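Local coordinates for protein pilin (Streptococcus pyogenes serotype M1, PDB 3GLE) that builds the shaft of the bacterial pilus as its major subunit, stacking head to tail through intermolecular isopeptide bonds for host-cell adhesion, aggregation and biofilm formation, at residues Y99-E104 / T117-V122; K165-G170 / L224-S229; V242-D247 / G271-Q276. The protein carries 2 engineered substitutions. All coordinates share one frame; numbering follows the deposited sequence.

Contact 1: residues Y99-E104 / T117-V122; sequences YYKVTE and TTSYTV
Y100 and V122 form one antiparallel hydrogen-bonded pair and V102 and Y120 the next, with K101 and T121 between them as a non-hydrogen-bonded pair. All four backbone bonds are short. V122 O receives Y100 N at 2.9 Å, and Y100 O receives V122 N at 2.9 Å. Two residues along, Y120 O accepts V102 N at 2.9 Å and V102 O accepts Y120 N at 2.8 Å, the last with an N-H...O angle of 173°. K101 and T103 bond through their backbones to strand 37-45, and Y99 to D46 and to F56 and G58 at strand 55-57, so strand 96-105 is paired along both edges.

Beyond T103 and S119 the backbones diverge, and a water takes over: its oxygen accepts the N-H of E104, with E104 N 2.8 Å away, and lies 2.7 Å from T118 O, a distance suited to donating a proton.

On the inner face, V102 CG2 meets V122 CG2 at 3.6 Å. With V102 CG1 opposite the backbone N (chi1 172°), CG2 is left beside that N, where it reaches its partner. The rings of Y100 and Y120 start on this same face but lead away, and their hydroxyls bond to V59 O and Q152 O respectively. On the other face the bent K101 chain lays CE against S119 OG, while T121 CG2 touches the edge of the Y99 ring at CD1, 3.8 Å away.

E104, the glutamate that autocatalyses isopeptide formation in this domain, places OE1 in a salt bridge with K23, whose cross-linking asparagine is replaced here by the engineered A155, so this isopeptide is absent. The chemistry therefore implies a strand pair held by its backbone, with the tyrosine hydroxyls and the glutamate carboxylate serving partners beyond it.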
ATOM      1  N   TYR A  99      -4.269 -31.922 -10.539  1.00 13.27           N
ATOM      2  CA  TYR A  99      -3.531 -30.667 -10.672  1.00 14.13           C
ATOM      3  C   TYR A  99      -4.402 -29.424 -10.793  1.00 14.16           C
ATOM      4  O   TYR A  99      -5.384 -29.406 -11.559  1.00 14.30           O
ATOM      5  CB  TYR A  99      -2.611 -30.728 -11.874  1.00 14.06           C
ATOM      6  CG  TYR A  99      -1.388 -31.594 -11.717  1.00 15.27           C
ATOM      7  CD1 TYR A  99      -0.137 -31.012 -11.544  1.00 15.83           C
ATOM      8  CD2 TYR A  99      -1.468 -32.996 -11.805  1.00 17.20           C
ATOM      9  CE1 TYR A  99       1.005 -31.772 -11.429  1.00 16.61           C
ATOM     10  CE2 TYR A  99      -0.316 -33.785 -11.706  1.00 18.88           C
ATOM     11  CZ  TYR A  99       0.922 -33.150 -11.525  1.00 18.44           C
ATOM     12  OH  TYR A  99       2.076 -33.882 -11.406  1.00 21.20           O
ATOM     13  N   TYR A 100      -4.007 -28.398 -10.036  1.00 13.88           N
ATOM     14  CA  TYR A 100      -4.653 -27.083  -9.985  1.00 13.85           C
ATOM     15  C   TYR A 100      -3.618 -25.963 -10.130  1.00 13.96           C
ATOM     16  O   TYR A 100      -2.421 -26.176  -9.898  1.00 13.19           O
ATOM     17  CB  TYR A 100      -5.346 -26.873  -8.641  1.00 14.08           C
ATOM     18  CG  TYR A 100      -6.444 -27.866  -8.321  1.00 13.58           C
ATOM     19  CD1 TYR A 100      -7.792 -27.522  -8.482  1.00 12.98           C
ATOM     20  CD2 TYR A 100      -6.141 -29.129  -7.826  1.00 11.26           C
ATOM     21  CE1 TYR A 100      -8.795 -28.440  -8.208  1.00 11.15           C
ATOM     22  CE2 TYR A 100      -7.127 -30.055  -7.559  1.00 11.98           C
ATOM     23  CZ  TYR A 100      -8.452 -29.692  -7.750  1.00 10.30           C
ATOM     24  OH  TYR A 100      -9.397 -30.584  -7.446  1.00  9.67           O
ATOM     25  N   LYS A 101      -4.093 -24.770 -10.497  1.00 14.55           N
ATOM     26  CA  LYS A 101      -3.292 -23.546 -10.456  1.00 15.59           C
ATOM     27  C   LYS A 101      -3.911 -22.586  -9.470  1.00 15.99           C
ATOM     28  O   LYS A 101      -5.141 -22.398  -9.440  1.00 15.06           O
ATOM     29  CB  LYS A 101      -3.235 -22.841 -11.822  1.00 15.79           C
ATOM     30  CG  LYS A 101      -2.868 -23.746 -12.992  1.00 18.73           C
ATOM     31  CD  LYS A 101      -1.388 -24.067 -13.005  1.00 24.50           C
ATOM     32  CE  LYS A 101      -0.584 -22.891 -13.555  1.00 27.61           C
ATOM     33  NZ  LYS A 101       0.613 -23.354 -14.322  1.00 29.20           N
ATOM     34  N   VAL A 102      -3.059 -21.961  -8.677  1.00 16.45           N
ATOM     35  CA  VAL A 102      -3.510 -20.959  -7.733  1.00 17.02           C
ATOM     36  C   VAL A 102      -2.855 -19.640  -8.134  1.00 19.04           C
ATOM     37  O   VAL A 102      -1.633 -19.584  -8.346  1.00 18.96           O
ATOM     38  CB  VAL A 102      -3.167 -21.360  -6.277  1.00 17.04           C
ATOM     39  CG1 VAL A 102      -3.472 -20.213  -5.275  1.00 14.56           C
ATOM     40  CG2 VAL A 102      -3.919 -22.642  -5.901  1.00 16.50           C
ATOM     41  N   THR A 103      -3.678 -18.604  -8.272  1.00 20.25           N
ATOM     42  CA  THR A 103      -3.229 -17.263  -8.626  1.00 22.24           C
ATOM     43  C   THR A 103      -3.881 -16.227  -7.700  1.00 23.75           C
ATOM     44  O   THR A 103      -4.873 -16.513  -7.027  1.00 23.93           O
ATOM     45  CB  THR A 103      -3.603 -16.901 -10.075  1.00 22.02           C
ATOM     46  OG1 THR A 103      -4.975 -17.280 -10.320  1.00 23.07           O
ATOM     47  CG2 THR A 103      -2.686 -17.627 -11.082  1.00 21.79           C
ATOM     48  N   GLU A 104      -3.305 -15.032  -7.666  1.00 25.69           N
ATOM     49  CA  GLU A 104      -3.925 -13.890  -7.023  1.00 28.36           C
ATOM     50  C   GLU A 104      -4.614 -13.008  -8.093  1.00 29.86           C
ATOM     51  O   GLU A 104      -4.031 -12.701  -9.133  1.00 29.37           O
ATOM     52  CB  GLU A 104      -2.866 -13.087  -6.250  1.00 28.21           C
ATOM     53  CG  GLU A 104      -3.429 -11.853  -5.565  1.00 29.50           C
ATOM     54  CD  GLU A 104      -2.368 -10.966  -4.952  1.00 33.37           C
ATOM     55  OE1 GLU A 104      -1.783 -11.337  -3.896  1.00 33.04           O
ATOM     56  OE2 GLU A 104      -2.138  -9.876  -5.523  1.00 33.64           O
ATOM     57  N   THR A 117       2.274 -11.547  -9.492  1.00 34.14           N
ATOM     58  CA  THR A 117       1.814 -12.213 -10.725  1.00 33.75           C
ATOM     59  C   THR A 117       2.054 -13.742 -10.726  1.00 32.73           C
ATOM     60  O   THR A 117       1.736 -14.452 -11.693  1.00 32.78           O
ATOM     61  CB  THR A 117       2.505 -11.585 -11.958  1.00 34.03           C
ATOM     62  OG1 THR A 117       3.935 -11.534 -11.760  1.00 34.83           O
ATOM     63  CG2 THR A 117       1.973 -10.165 -12.194  1.00 35.14           C
ATOM     64  N   THR A 118       2.619 -14.234  -9.635  1.00 31.02           N
ATOM     65  CA  THR A 118       2.934 -15.644  -9.489  1.00 30.46           C
ATOM     66  C   THR A 118       1.756 -16.569  -9.797  1.00 28.34           C
ATOM     67  O   THR A 118       0.625 -16.278  -9.434  1.00 28.34           O
ATOM     68  CB  THR A 118       3.436 -15.916  -8.057  1.00 30.48           C
ATOM     69  OG1 THR A 118       4.663 -15.213  -7.858  1.00 32.59           O
ATOM     70  CG2 THR A 118       3.683 -17.375  -7.858  1.00 32.02           C
ATOM     71  N   SER A 119       2.032 -17.668 -10.484  1.00 26.24           N
ATOM     72  CA  SER A 119       1.076 -18.766 -10.600  1.00 24.89           C
ATOM     73  C   SER A 119       1.672 -19.979  -9.878  1.00 23.10           C
ATOM     74  O   SER A 119       2.795 -20.343 -10.169  1.00 23.37           O
ATOM     75  CB  SER A 119       0.854 -19.115 -12.068  1.00 25.02           C
ATOM     76  OG  SER A 119      -0.351 -19.842 -12.219  1.00 26.67           O
ATOM     77  N   TYR A 120       0.944 -20.575  -8.942  1.00 20.46           N
ATOM     78  CA  TYR A 120       1.372 -21.791  -8.270  1.00 19.35           C
ATOM     79  C   TYR A 120       0.743 -23.040  -8.906  1.00 19.09           C
ATOM     80  O   TYR A 120      -0.444 -23.052  -9.231  1.00 19.05           O
ATOM     81  CB  TYR A 120       0.969 -21.761  -6.791  1.00 18.79           C
ATOM     82  CG  TYR A 120       1.845 -20.962  -5.861  1.00 18.99           C
ATOM     83  CD1 TYR A 120       1.635 -19.605  -5.686  1.00 21.80           C
ATOM     84  CD2 TYR A 120       2.854 -21.577  -5.103  1.00 21.39           C
ATOM     85  CE1 TYR A 120       2.431 -18.852  -4.828  1.00 21.43           C
ATOM     86  CE2 TYR A 120       3.659 -20.825  -4.217  1.00 21.31           C
ATOM     87  CZ  TYR A 120       3.444 -19.466  -4.102  1.00 21.06           C
ATOM     88  OH  TYR A 120       4.188 -18.690  -3.249  1.00 20.61           O
ATOM     89  N   THR A 121       1.530 -24.096  -9.055  1.00 18.38           N
ATOM     90  CA  THR A 121       0.990 -25.420  -9.343  1.00 18.08           C
ATOM     91  C   THR A 121       0.746 -26.092  -8.010  1.00 18.14           C
ATOM     92  O   THR A 121       1.631 -26.092  -7.158  1.00 18.36           O
ATOM     93  CB  THR A 121       1.962 -26.253 -10.158  1.00 17.56           C
ATOM     94  OG1 THR A 121       2.195 -25.585 -11.388  1.00 17.36           O
ATOM     95  CG2 THR A 121       1.409 -27.668 -10.446  1.00 17.94           C
ATOM     96  N   VAL A 122      -0.465 -26.626  -7.847  1.00 17.75           N
ATOM     97  CA  VAL A 122      -0.888 -27.373  -6.669  1.00 17.25           C
ATOM     98  C   VAL A 122      -1.269 -28.811  -7.058  1.00 17.16           C
ATOM     99  O   VAL A 122      -2.159 -29.023  -7.883  1.00 17.30           O
ATOM    100  CB  VAL A 122      -2.082 -26.662  -5.979  1.00 17.45           C
ATOM    101  CG1 VAL A 122      -2.720 -27.551  -4.909  1.00 15.82           C
ATOM    102  CG2 VAL A 122      -1.612 -25.352  -5.380  1.00 16.38           C
TER
HETATM  103  O   HOH W   1      -1.128 -14.252  -9.260  1.00 18.87           O

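Contact 2: residues K165-G170 / L224-S229; sequences KKKVSG and LKDGES
The first torsion of D226 (chi1 176°) swings its carboxylate opposite the backbone N, toward the strand, and delivers OD1 to the N-H of V168. The resulting bond, V168 N to D226 OD1, is 2.7 Å long and almost straight (176° at the hydrogen), and it meets the oxygen on its anti side, slightly out of the carboxylate plane. Alongside, D226 CB lies on V168 CG2, 3.7 Å away. In K166, CG stands opposite the backbone N and the chain is bent at chi2 (71°), carrying NZ, the isopeptide nitrogen, away from the loop while CB stays behind in the contact, 3.7 Å from L224 CB and 3.4 Å from K225 O.

Two backbone bonds at K166 precede the V168-D226 bond along the strand. G227 N donates to K166 O at 2.9 Å, and K166 N donates to E228 O at a longer 3.2 Å. K166 thus uses both its backbone N-H and its carbonyl on the loop, and V168 N, next in line on that edge, is satisfied by a side chain instead of a carbonyl. Beside it the K167 chain runs alongside D226, its amine near the carboxylate but not in contact with it.

The loop is a type II beta turn from K225 to E228, closed by E228 N to K225 O at 3.1 Å, with G227 at the position of positive phi. E228 braces it from within: its OE1 takes the N-H of K225 at 2.7 Å, from above the carboxylate plane.

The far end of K166 is covalently joined to N290, and its NZ is also hydrogen-bonded to E245 OE1. A strand lysine linked to an asparagine beside a glutamate, among aromatic residues such as F179 and F181, is typical of the intramolecular isopeptide site of CnaB-type pilin domains.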
ATOM      1  N   LYS A 165       8.523  23.654   2.362  1.00 19.10           N
ATOM      2  CA  LYS A 165       9.615  24.592   2.725  1.00 19.64           C
ATOM      3  C   LYS A 165       9.210  26.046   2.564  1.00 18.93           C
ATOM      4  O   LYS A 165       8.384  26.398   1.712  1.00 19.13           O
ATOM      5  CB  LYS A 165      10.861  24.384   1.862  1.00 19.34           C
ATOM      6  CG  LYS A 165      11.370  22.968   1.807  1.00 23.27           C
ATOM      7  CD  LYS A 165      12.816  22.900   1.257  1.00 26.98           C
ATOM      8  CE  LYS A 165      13.280  21.432   1.216  1.00 28.18           C
ATOM      9  NZ  LYS A 165      14.694  21.263   0.779  1.00 31.23           N
ATOM     10  N   LYS A 166       9.810  26.886   3.389  1.00 18.60           N
ATOM     11  CA  LYS A 166       9.592  28.307   3.321  1.00 18.03           C
ATOM     12  C   LYS A 166      10.865  28.978   2.909  1.00 18.20           C
ATOM     13  O   LYS A 166      11.921  28.755   3.520  1.00 18.62           O
ATOM     14  CB  LYS A 166       9.190  28.892   4.668  1.00 18.41           C
ATOM     15  CG  LYS A 166       9.096  30.451   4.586  1.00 16.59           C
ATOM     16  CD  LYS A 166       7.857  30.786   3.760  1.00 19.12           C
ATOM     17  CE  LYS A 166       7.921  32.168   3.199  1.00 18.89           C
ATOM     18  NZ  LYS A 166       6.417  32.830   2.459  1.00 18.09           N
ATOM     19  N   LYS A 167      10.754  29.819   1.893  1.00 18.24           N
ATOM     20  CA  LYS A 167      11.882  30.568   1.393  1.00 19.20           C
ATOM     21  C   LYS A 167      11.499  32.050   1.428  1.00 19.02           C
ATOM     22  O   LYS A 167      10.475  32.446   0.846  1.00 18.66           O
ATOM     23  CB  LYS A 167      12.201  30.107  -0.041  1.00 19.41           C
ATOM     24  CG  LYS A 167      13.203  30.962  -0.810  1.00 22.78           C
ATOM     25  CD  LYS A 167      14.580  30.985  -0.176  1.00 27.75           C
ATOM     26  CE  LYS A 167      15.646  31.441  -1.205  1.00 32.18           C
ATOM     27  NZ  LYS A 167      17.051  31.508  -0.630  1.00 31.80           N
ATOM     28  N   VAL A 168      12.298  32.857   2.126  1.00 18.25           N
ATOM     29  CA  VAL A 168      12.083  34.320   2.132  1.00 17.92           C
ATOM     30  C   VAL A 168      13.095  35.020   1.219  1.00 17.93           C
ATOM     31  O   VAL A 168      14.282  34.731   1.262  1.00 17.66           O
ATOM     32  CB  VAL A 168      12.124  34.878   3.574  1.00 17.39           C
ATOM     33  CG1 VAL A 168      12.085  36.441   3.567  1.00 17.19           C
ATOM     34  CG2 VAL A 168      10.941  34.307   4.380  1.00 16.82           C
ATOM     35  N   SER A 169      12.643  35.934   0.375  1.00 18.26           N
ATOM     36  CA  SER A 169      13.587  36.594  -0.536  1.00 19.06           C
ATOM     37  C   SER A 169      13.365  38.115  -0.554  1.00 18.69           C
ATOM     38  O   SER A 169      12.458  38.618   0.126  1.00 18.77           O
ATOM     39  CB  SER A 169      13.451  35.997  -1.939  1.00 19.35           C
ATOM     40  OG  SER A 169      12.126  36.199  -2.407  1.00 21.73           O
ATOM     41  N   GLY A 170      14.180  38.834  -1.325  1.00 18.57           N
ATOM     42  CA  GLY A 170      14.125  40.310  -1.402  1.00 18.14           C
ATOM     43  C   GLY A 170      14.869  40.946  -0.244  1.00 18.70           C
ATOM     44  O   GLY A 170      14.936  40.356   0.866  1.00 18.97           O
ATOM     45  N   LEU A 224       6.197  28.156   9.505  1.00 17.86           N
ATOM     46  CA  LEU A 224       7.613  28.096   9.139  1.00 17.41           C
ATOM     47  C   LEU A 224       8.255  29.473   9.020  1.00 18.04           C
ATOM     48  O   LEU A 224       7.628  30.415   8.501  1.00 17.45           O
ATOM     49  CB  LEU A 224       7.777  27.408   7.798  1.00 16.77           C
ATOM     50  CG  LEU A 224       7.228  25.998   7.578  1.00 16.66           C
ATOM     51  CD1 LEU A 224       7.373  25.652   6.101  1.00 15.39           C
ATOM     52  CD2 LEU A 224       7.988  25.017   8.458  1.00 14.77           C
ATOM     53  N   LYS A 225       9.510  29.575   9.464  1.00 17.40           N
ATOM     54  CA  LYS A 225      10.370  30.710   9.098  1.00 18.87           C
ATOM     55  C   LYS A 225      11.173  30.337   7.858  1.00 18.55           C
ATOM     56  O   LYS A 225      11.160  29.189   7.423  1.00 18.75           O
ATOM     57  CB  LYS A 225      11.391  31.052  10.203  1.00 19.75           C
ATOM     58  CG  LYS A 225      10.832  31.322  11.622  1.00 21.26           C
ATOM     59  CD  LYS A 225      12.000  31.457  12.631  1.00 24.00           C
ATOM     60  CE  LYS A 225      11.555  32.082  13.959  1.00 27.27           C
ATOM     61  NZ  LYS A 225      10.440  31.310  14.573  1.00 30.51           N
ATOM     62  N   ASP A 226      11.900  31.301   7.303  1.00 18.76           N
ATOM     63  CA  ASP A 226      12.808  31.025   6.191  1.00 17.50           C
ATOM     64  C   ASP A 226      13.743  29.873   6.527  1.00 17.52           C
ATOM     65  O   ASP A 226      14.277  29.792   7.647  1.00 15.84           O
ATOM     66  CB  ASP A 226      13.652  32.252   5.873  1.00 17.82           C
ATOM     67  CG  ASP A 226      14.668  31.975   4.804  1.00 18.99           C
ATOM     68  OD1 ASP A 226      14.282  31.883   3.619  1.00 19.20           O
ATOM     69  OD2 ASP A 226      15.857  31.821   5.147  1.00 23.27           O
ATOM     70  N   GLY A 227      13.959  28.987   5.548  1.00 16.93           N
ATOM     71  CA  GLY A 227      14.888  27.878   5.738  1.00 16.46           C
ATOM     72  C   GLY A 227      14.346  26.732   6.593  1.00 16.78           C
ATOM     73  O   GLY A 227      15.052  25.746   6.798  1.00 17.22           O
ATOM     74  N   GLU A 228      13.111  26.850   7.086  1.00 16.00           N
ATOM     75  CA  GLU A 228      12.481  25.771   7.854  1.00 16.96           C
ATOM     76  C   GLU A 228      11.578  24.904   6.952  1.00 17.43           C
ATOM     77  O   GLU A 228      11.176  25.324   5.850  1.00 16.91           O
ATOM     78  CB  GLU A 228      11.687  26.350   9.053  1.00 17.13           C
ATOM     79  CG  GLU A 228      12.633  27.098  10.043  1.00 19.77           C
ATOM     80  CD  GLU A 228      11.958  27.626  11.305  1.00 25.59           C
ATOM     81  OE1 GLU A 228      10.727  27.912  11.273  1.00 24.76           O
ATOM     82  OE2 GLU A 228      12.687  27.754  12.341  1.00 27.11           O
ATOM     83  N   SER A 229      11.255  23.708   7.415  1.00 17.79           N
ATOM     84  CA  SER A 229      10.386  22.842   6.643  1.00 19.24           C
ATOM     85  C   SER A 229       9.655  21.853   7.518  1.00 18.94           C
ATOM     86  O   SER A 229      10.097  21.582   8.636  1.00 18.28           O
ATOM     87  CB  SER A 229      11.203  22.089   5.595  1.00 19.47           C
ATOM     88  OG  SER A 229      12.003  21.143   6.239  1.00 20.32           O
TER

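Contact 3: residues V242-D247 / G271-Q276; sequences VVTEDD and GNSTEQ
N272 meets E245 first through its backbone: N272 O accepts E245 N at 2.8 Å, with an N-H...O angle of 166°. N272 CB lies 3.4 Å from E245 O, and a chi1 of 59°, between the backbone N and the carbonyl carbon, turns the amide so that ND2 lies by the CB of D247.

At S273 the two backbones come closest and form a single bridge with T244. Here the hydroxyls meet: T244 OG1 donates to S273 OG at 3.1 Å, and S273 OG donates a hydrogen bond to T274 O at 2.7 Å. The serine oxygen is thus both acceptor and donor, with V242 CG1 packed beside it.

T274 follows with a two-point grip on V243. Its N-H donates to V243 O at 3.1 Å, while its OG1 accepts V243 N, also at 3.1 Å and nearly straight (173°). The hydroxyl thus takes the acceptor role a carbonyl would have in regular strand pairing, and in turn donates to E275 O at 2.9 Å. The threonine methyl lies on the V243 side chain, extending the apolar layer that V243 and T274 share with I286.

E275 turns its side chain away and takes part through its carbonyl. At Q276 the contact thins to V242 CG2 against the main chain.

E245 is the glutamate that autocatalyses the isopeptide of this domain. Its carboxylate points elsewhere, OE1 to K166 NZ and OE2 to the hydroxyl of T255. What the chemistry implies is an irregular edge in which the T274 hydroxyl stands in for a backbone acceptor and the S273 and T244 hydroxyls add a side-chain bond, while the bond from E245 N to N272 O ties down the main chain at E245, consistent with a steady base for its carboxylate.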
ATOM      1  N   VAL A 242      -4.153  19.515  -0.027  1.00 20.53           N
ATOM      2  CA  VAL A 242      -4.004  20.941  -0.277  1.00 20.39           C
ATOM      3  C   VAL A 242      -3.073  21.538   0.817  1.00 19.84           C
ATOM      4  O   VAL A 242      -3.210  21.227   1.999  1.00 19.10           O
ATOM      5  CB  VAL A 242      -5.369  21.674  -0.244  1.00 21.01           C
ATOM      6  CG1 VAL A 242      -5.215  23.158  -0.576  1.00 21.08           C
ATOM      7  CG2 VAL A 242      -6.380  21.028  -1.233  1.00 22.80           C
ATOM      8  N   VAL A 243      -2.099  22.345   0.395  1.00 19.91           N
ATOM      9  CA  VAL A 243      -1.275  23.134   1.307  1.00 20.05           C
ATOM     10  C   VAL A 243      -1.528  24.614   1.029  1.00 20.60           C
ATOM     11  O   VAL A 243      -1.476  25.039  -0.103  1.00 20.19           O
ATOM     12  CB  VAL A 243       0.222  22.876   1.111  1.00 19.99           C
ATOM     13  CG1 VAL A 243       1.000  23.426   2.312  1.00 17.30           C
ATOM     14  CG2 VAL A 243       0.518  21.373   0.929  1.00 20.03           C
ATOM     15  N   THR A 244      -1.805  25.387   2.069  1.00 21.60           N
ATOM     16  CA  THR A 244      -2.069  26.821   1.919  1.00 22.69           C
ATOM     17  C   THR A 244      -1.230  27.623   2.896  1.00 22.35           C
ATOM     18  O   THR A 244      -1.078  27.228   4.043  1.00 23.01           O
ATOM     19  CB  THR A 244      -3.556  27.107   2.175  1.00 22.69           C
ATOM     20  OG1 THR A 244      -4.342  26.393   1.210  1.00 25.36           O
ATOM     21  CG2 THR A 244      -3.860  28.572   2.019  1.00 25.37           C
ATOM     22  N   GLU A 245      -0.669  28.738   2.445  1.00 22.08           N
ATOM     23  CA  GLU A 245      -0.077  29.715   3.366  1.00 21.21           C
ATOM     24  C   GLU A 245      -1.116  30.809   3.540  1.00 21.79           C
ATOM     25  O   GLU A 245      -1.865  31.106   2.612  1.00 20.55           O
ATOM     26  CB  GLU A 245       1.196  30.320   2.772  1.00 21.02           C
ATOM     27  CG  GLU A 245       1.919  31.340   3.651  1.00 19.54           C
ATOM     28  CD  GLU A 245       3.051  32.065   2.900  1.00 19.85           C
ATOM     29  OE1 GLU A 245       4.086  31.421   2.629  1.00 17.67           O
ATOM     30  OE2 GLU A 245       2.900  33.274   2.547  1.00 18.98           O
ATOM     31  N   ASP A 246      -1.160  31.402   4.731  1.00 22.32           N
ATOM     32  CA  ASP A 246      -1.953  32.597   4.972  1.00 23.35           C
ATOM     33  C   ASP A 246      -1.566  33.687   3.973  1.00 23.41           C
ATOM     34  O   ASP A 246      -0.451  33.724   3.477  1.00 22.99           O
ATOM     35  CB  ASP A 246      -1.769  33.096   6.425  1.00 23.71           C
ATOM     36  CG  ASP A 246      -2.669  32.354   7.427  1.00 25.81           C
ATOM     37  OD1 ASP A 246      -3.288  31.339   7.044  1.00 28.33           O
ATOM     38  OD2 ASP A 246      -2.747  32.775   8.599  1.00 28.16           O
ATOM     39  N   ASP A 247      -2.519  34.541   3.649  1.00 24.01           N
ATOM     40  CA  ASP A 247      -2.272  35.679   2.776  1.00 24.52           C
ATOM     41  C   ASP A 247      -1.431  36.720   3.531  1.00 24.23           C
ATOM     42  O   ASP A 247      -1.804  37.153   4.625  1.00 23.97           O
ATOM     43  CB  ASP A 247      -3.635  36.257   2.393  1.00 25.28           C
ATOM     44  CG  ASP A 247      -3.543  37.481   1.514  1.00 26.78           C
ATOM     45  OD1 ASP A 247      -2.471  37.717   0.928  1.00 29.98           O
ATOM     46  OD2 ASP A 247      -4.561  38.207   1.412  1.00 31.10           O
ATOM     47  N   GLY A 271       0.656  32.928  -5.953  1.00 23.95           N
ATOM     48  CA  GLY A 271      -0.315  33.026  -4.881  1.00 23.98           C
ATOM     49  C   GLY A 271       0.031  32.137  -3.727  1.00 23.38           C
ATOM     50  O   GLY A 271       1.169  31.715  -3.607  1.00 23.10           O
ATOM     51  N   ASN A 272      -0.969  31.816  -2.907  1.00 23.75           N
ATOM     52  CA  ASN A 272      -0.710  31.264  -1.580  1.00 24.39           C
ATOM     53  C   ASN A 272      -1.185  29.838  -1.343  1.00 23.87           C
ATOM     54  O   ASN A 272      -1.042  29.324  -0.235  1.00 23.79           O
ATOM     55  CB  ASN A 272      -1.247  32.206  -0.498  1.00 25.16           C
ATOM     56  CG  ASN A 272      -2.727  32.450  -0.642  1.00 28.35           C
ATOM     57  OD1 ASN A 272      -3.450  31.624  -1.211  1.00 33.19           O
ATOM     58  ND2 ASN A 272      -3.193  33.593  -0.146  1.00 31.73           N
ATOM     59  N   SER A 273      -1.707  29.193  -2.383  1.00 23.44           N
ATOM     60  CA  SER A 273      -2.175  27.820  -2.263  1.00 23.32           C
ATOM     61  C   SER A 273      -1.755  26.910  -3.421  1.00 23.27           C
ATOM     62  O   SER A 273      -1.658  27.333  -4.573  1.00 22.69           O
ATOM     63  CB  SER A 273      -3.702  27.791  -2.151  1.00 24.10           C
ATOM     64  OG  SER A 273      -4.144  26.473  -1.861  1.00 23.40           O
ATOM     65  N   THR A 274      -1.520  25.647  -3.099  1.00 23.08           N
ATOM     66  CA  THR A 274      -1.392  24.633  -4.126  1.00 23.49           C
ATOM     67  C   THR A 274      -2.815  24.397  -4.596  1.00 24.60           C
ATOM     68  O   THR A 274      -3.774  24.855  -3.971  1.00 24.90           O
ATOM     69  CB  THR A 274      -0.812  23.311  -3.559  1.00 23.19           C
ATOM     70  OG1 THR A 274      -1.737  22.727  -2.630  1.00 21.40           O
ATOM     71  CG2 THR A 274       0.482  23.569  -2.837  1.00 21.82           C
ATOM     72  N   GLU A 275      -2.984  23.738  -5.722  1.00 25.58           N
ATOM     73  CA  GLU A 275      -4.319  23.272  -6.033  0.50 26.40           C
ATOM     74  C   GLU A 275      -4.427  21.895  -5.377  1.00 26.53           C
ATOM     75  O   GLU A 275      -3.544  21.508  -4.589  1.00 25.78           O
ATOM     76  CB  GLU A 275      -4.588  23.285  -7.543  0.50 26.83           C
ATOM     77  CG  GLU A 275      -4.659  24.708  -8.138  0.50 27.95           C
ATOM     78  CD  GLU A 275      -5.837  25.530  -7.599  0.50 30.83           C
ATOM     79  OE1 GLU A 275      -6.940  24.954  -7.427  0.50 32.00           O
ATOM     80  OE2 GLU A 275      -5.665  26.752  -7.359  0.50 30.27           O
ATOM     81  N   GLN A 276      -5.504  21.181  -5.640  1.00 26.72           N
ATOM     82  CA  GLN A 276      -5.616  19.842  -5.106  1.00 27.36           C
ATOM     83  C   GLN A 276      -4.601  18.962  -5.841  1.00 26.84           C
ATOM     84  O   GLN A 276      -4.647  18.849  -7.072  1.00 27.57           O
ATOM     85  CB  GLN A 276      -7.029  19.324  -5.281  1.00 27.67           C
ATOM     86  CG  GLN A 276      -7.291  17.984  -4.630  1.00 31.84           C
ATOM     87  CD  GLN A 276      -8.775  17.697  -4.539  1.00 35.04           C
ATOM     88  OE1 GLN A 276      -9.588  18.482  -5.005  1.00 40.50           O
ATOM     89  NE2 GLN A 276      -9.133  16.586  -3.937  1.00 36.38           N
TER

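Along the chain the contacts come in series, contact 1 in the N-terminal half and contacts 2 and 3 in the C-terminal half. Contact 1 lies on the opposite side of the chain's centre, about 55 Å from contact 2 and about 49 Å from contact 3 between centres. Contacts 2 and 3 have centres about 15 Å apart and touch where K166 NZ, on strand 151-169, hydrogen-bonds E245 OE1, on strand 240-245. Those strands belong to different sheets, so the isopeptide site, completed by N290 of strand 284-291, lies between them. Contact 1 carries the corresponding glutamate, E104, of the other domain, where the engineered A155 precludes the cross-link; each half of this elongated subunit thus has its own site.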